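Local coordinates for protein probable glucarate dehydratase (Mycobacterium smegmatis str. MC2 155, PDB 3VDG) that probably dehydrates glucarate or a related acid sugar, as a member of the enolase superfamily with a metal site in its barrel domain, at residues 267-272 and 290-295. Residues are numbered along the deposited sequence; the frame is centred on the assembly and turned at random.
With NA (sodium ion), chain C; FMT (formic acid), chain B.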
ATOM      1  N   TYR A 267     -21.687   3.400  13.388  1.00 21.50           N
ATOM      2  CA  TYR A 267     -21.896   3.697  11.973  1.00 18.96           C
ATOM      3  C   TYR A 267     -23.086   2.898  11.467  1.00 16.77           C
ATOM      4  O   TYR A 267     -23.541   1.987  12.140  1.00 21.20           O
ATOM      5  CB  TYR A 267     -20.639   3.446  11.113  1.00 19.92           C
ATOM      6  CG  TYR A 267     -19.969   2.064  11.186  1.00 24.69           C
ATOM      7  CD1 TYR A 267     -18.671   1.934  11.667  1.00 29.96           C
ATOM      8  CD2 TYR A 267     -20.605   0.914  10.712  1.00 24.84           C
ATOM      9  CE1 TYR A 267     -18.032   0.698  11.706  1.00 26.64           C
ATOM     10  CE2 TYR A 267     -19.977  -0.329  10.742  1.00 19.68           C
ATOM     11  CZ  TYR A 267     -18.687  -0.435  11.237  1.00 29.01           C
ATOM     12  OH  TYR A 267     -18.039  -1.669  11.282  1.00 24.66           O
ATOM     13  N   LEU A 268     -23.592   3.267  10.301  1.00 21.42           N
ATOM     14  CA  LEU A 268     -24.708   2.568   9.655  1.00 20.67           C
ATOM     15  C   LEU A 268     -24.205   1.950   8.350  1.00 18.16           C
ATOM     16  O   LEU A 268     -23.725   2.682   7.488  1.00 20.09           O
ATOM     17  CB  LEU A 268     -25.817   3.588   9.347  1.00 16.59           C
ATOM     18  CG  LEU A 268     -27.050   3.085   8.604  1.00 18.20           C
ATOM     19  CD1 LEU A 268     -27.775   2.077   9.487  1.00 20.77           C
ATOM     20  CD2 LEU A 268     -27.966   4.269   8.290  1.00 24.74           C
ATOM     21  N   GLU A 269     -24.269   0.621   8.202  1.00 19.69           N
ATOM     22  CA  GLU A 269     -23.638  -0.014   7.037  1.00 20.36           C
ATOM     23  C   GLU A 269     -24.665  -0.248   5.950  1.00 19.10           C
ATOM     24  O   GLU A 269     -25.731  -0.785   6.233  1.00 23.16           O
ATOM     25  CB  GLU A 269     -23.046  -1.409   7.346  1.00 20.26           C
ATOM     26  CG  GLU A 269     -22.368  -1.596   8.683  1.00 41.30           C
ATOM     27  CD  GLU A 269     -21.827  -3.013   8.848  1.00 33.50           C
ATOM     28  OE1 GLU A 269     -21.637  -3.451  10.008  1.00 63.46           O
ATOM     29  OE2 GLU A 269     -21.608  -3.699   7.815  1.00 28.88           O
ATOM     30  N   ASP A 270     -24.315   0.102   4.713  1.00 17.64           N
ATOM     31  CA  ASP A 270     -25.139  -0.228   3.539  1.00 19.18           C
ATOM     32  C   ASP A 270     -26.632  -0.124   3.796  1.00 21.64           C
ATOM     33  O   ASP A 270     -27.367  -1.111   3.651  1.00 21.56           O
ATOM     34  CB  ASP A 270     -24.798  -1.643   3.029  1.00 20.37           C
ATOM     35  CG  ASP A 270     -23.392  -1.714   2.473  1.00 24.21           C
ATOM     36  OD1 ASP A 270     -23.087  -0.858   1.617  1.00 25.64           O
ATOM     37  OD2 ASP A 270     -22.593  -2.580   2.919  1.00 21.67           O
ATOM     38  N   PRO A 271     -27.101   1.071   4.179  1.00 21.01           N
ATOM     39  CA  PRO A 271     -28.551   1.206   4.320  1.00 21.45           C
ATOM     40  C   PRO A 271     -29.318   1.029   2.997  1.00 19.25           C
ATOM     41  O   PRO A 271     -30.431   0.522   3.003  1.00 21.08           O
ATOM     42  CB  PRO A 271     -28.723   2.648   4.847  1.00 20.61           C
ATOM     43  CG  PRO A 271     -27.451   3.362   4.462  1.00 21.01           C
ATOM     44  CD  PRO A 271     -26.376   2.302   4.548  1.00 20.00           C
ATOM     45  N   THR A 272     -28.725   1.415   1.871  1.00 18.59           N
ATOM     46  CA  THR A 272     -29.458   1.512   0.614  1.00 17.77           C
ATOM     47  C   THR A 272     -28.526   1.115  -0.539  1.00 24.08           C
ATOM     48  O   THR A 272     -27.308   1.214  -0.406  1.00 24.27           O
ATOM     49  CB  THR A 272     -30.000   2.956   0.437  1.00 22.80           C
ATOM     50  OG1 THR A 272     -30.975   2.994  -0.612  1.00 22.72           O
ATOM     51  CG2 THR A 272     -28.860   3.946   0.114  1.00 20.64           C
ATOM     52  N   ALA A 290     -20.992   3.157   6.387  1.00 19.09           N
ATOM     53  CA  ALA A 290     -19.965   2.171   6.073  1.00 18.94           C
ATOM     54  C   ALA A 290     -20.468   1.269   4.960  1.00 21.44           C
ATOM     55  O   ALA A 290     -21.671   1.176   4.730  1.00 21.45           O
ATOM     56  CB  ALA A 290     -19.667   1.336   7.306  1.00 15.71           C
ATOM     57  N   THR A 291     -19.556   0.589   4.268  1.00 23.28           N
ATOM     58  CA  THR A 291     -19.984  -0.343   3.246  1.00 20.14           C
ATOM     59  C   THR A 291     -19.073  -1.565   3.116  1.00 29.75           C
ATOM     60  O   THR A 291     -17.864  -1.477   3.337  1.00 22.06           O
ATOM     61  CB  THR A 291     -20.035   0.330   1.876  1.00 24.76           C
ATOM     62  OG1 THR A 291     -20.631  -0.584   0.939  1.00 22.86           O
ATOM     63  CG2 THR A 291     -18.622   0.652   1.408  1.00 24.54           C
ATOM     64  N   ASN A 292     -19.676  -2.699   2.763  1.00 21.49           N
ATOM     65  CA  ASN A 292     -18.966  -3.796   2.106  1.00 24.25           C
ATOM     66  C   ASN A 292     -19.789  -4.292   0.935  1.00 32.46           C
ATOM     67  O   ASN A 292     -19.805  -5.489   0.645  1.00 26.69           O
ATOM     68  CB  ASN A 292     -18.730  -4.964   3.049  1.00 18.65           C
ATOM     69  CG  ASN A 292     -20.001  -5.405   3.754  1.00 31.33           C
ATOM     70  OD1 ASN A 292     -20.159  -5.174   4.948  1.00 36.27           O
ATOM     71  ND2 ASN A 292     -20.910  -6.040   3.020  1.00 28.40           N
ATOM     72  N   MET A 293     -20.503  -3.390   0.283  1.00 19.95           N
ATOM     73  CA  MET A 293     -21.306  -3.786  -0.852  1.00 18.04           C
ATOM     74  C   MET A 293     -21.048  -2.891  -2.038  1.00 27.35           C
ATOM     75  O   MET A 293     -20.925  -3.372  -3.143  1.00 26.80           O
ATOM     76  CB  MET A 293     -22.804  -3.804  -0.508  1.00 19.89           C
ATOM     77  CG  MET A 293     -23.195  -4.919   0.441  1.00 23.34           C
ATOM     78  SD  MET A 293     -24.951  -4.832   0.897  1.00 27.27           S
ATOM     79  CE  MET A 293     -25.670  -5.509  -0.598  1.00 24.63           C
ATOM     80  N   CYS A 294     -20.945  -1.584  -1.829  1.00 20.78           N
ATOM     81  CA  CYS A 294     -20.719  -0.718  -2.990  1.00 18.60           C
ATOM     82  C   CYS A 294     -19.250  -0.349  -3.179  1.00 31.38           C
ATOM     83  O   CYS A 294     -18.895   0.274  -4.175  1.00 25.09           O
ATOM     84  CB  CYS A 294     -21.635   0.522  -2.972  1.00 35.16           C
ATOM     85  SG  CYS A 294     -21.416   1.577  -1.534  1.00 41.94           S
ATOM     86  N   VAL A 295     -18.400  -0.740  -2.228  1.00 26.62           N
ATOM     87  CA  VAL A 295     -16.943  -0.659  -2.402  1.00 22.86           C
ATOM     88  C   VAL A 295     -16.308  -2.003  -1.981  1.00 22.08           C
ATOM     89  O   VAL A 295     -16.058  -2.236  -0.789  1.00 21.45           O
ATOM     90  CB  VAL A 295     -16.313   0.481  -1.561  1.00 23.13           C
ATOM     91  CG1 VAL A 295     -14.809   0.559  -1.822  1.00 25.50           C
ATOM     92  CG2 VAL A 295     -16.945   1.822  -1.905  1.00 24.27           C
TER
HETATM   93 NA    NA C 502     -21.909  -5.254   6.273  1.00 43.00          NA
HETATM   94  C   FMT B 501     -22.929  -9.514   4.440  1.00 46.96           C
HETATM   95  O1  FMT B 501     -22.925  -8.309   4.670  1.00 40.43           O
HETATM   96  O2  FMT B 501     -21.872 -10.095   3.861  1.00 32.81           O
HETATM   97  O   HOH W   1     -23.331  -4.841   4.428  1.00 25.35           O
HETATM   98  O   HOH W   2     -21.657  -7.500   6.659  1.00 32.47           O
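Glu269 and Ala290 pair as neighbouring parallel strands of the enolase-type barrel. Helix 275-284 links the two strands in a beta-alpha-beta unit. Both backbone polar atoms of Ala290 bond to segment 267-272: its N donates to Leu268 O, and its O accepts from Asp270 N at 2.9 Å. The side chains of Glu269 and Ala290 lie on the same face of the sheet. Ala290 CB also sits over one face of the Tyr267 ring, 4.0 Å from the centroid, in a CH-pi contact. Tyr267 OH is hydrogen-bonded to Ser341 OG.

Just past the strand ends, the carboxylate of buried Asp270 grips the end of strand 289-291 and the loop after it, one oxygen to each. OD1 takes the hydroxyl of Thr291 OG1 at 2.6 Å, and OD2 takes Asn292 N at 2.9 Å. Each uses its syn lone pair, which should hold the carboxylate against rotation. With chi1 at -172°, Thr291 turns OG1 away from its own N, and there it also accepts from Met293 N (ST turn) and Cys294 N (ST motif). Met293, partly exposed, lies across the carboxylate, its CG 3.5 Å from Asp270 OD2.

The looser side is hydrated and holds the metal. Glu269 OE2 and Asn292 OD1 bind the sodium ion, their carboxylate and amide planes 85° apart. Asp244 and two waters also bind it. Glu269 OE1 forms a salt bridge with Lys214 NZ, which probably steadies the carboxylate. A formic acid, probably from the crystallisation liquor, accepts from one metal-bound water and is hydrogen-bonded to His343 and Asn246; its bond from Asn292 ND2 is weak. The other metal-bound water donates to Asp270 OD2 at 2.8 Å, so this second-shell carboxylate reaches the sodium ion through water.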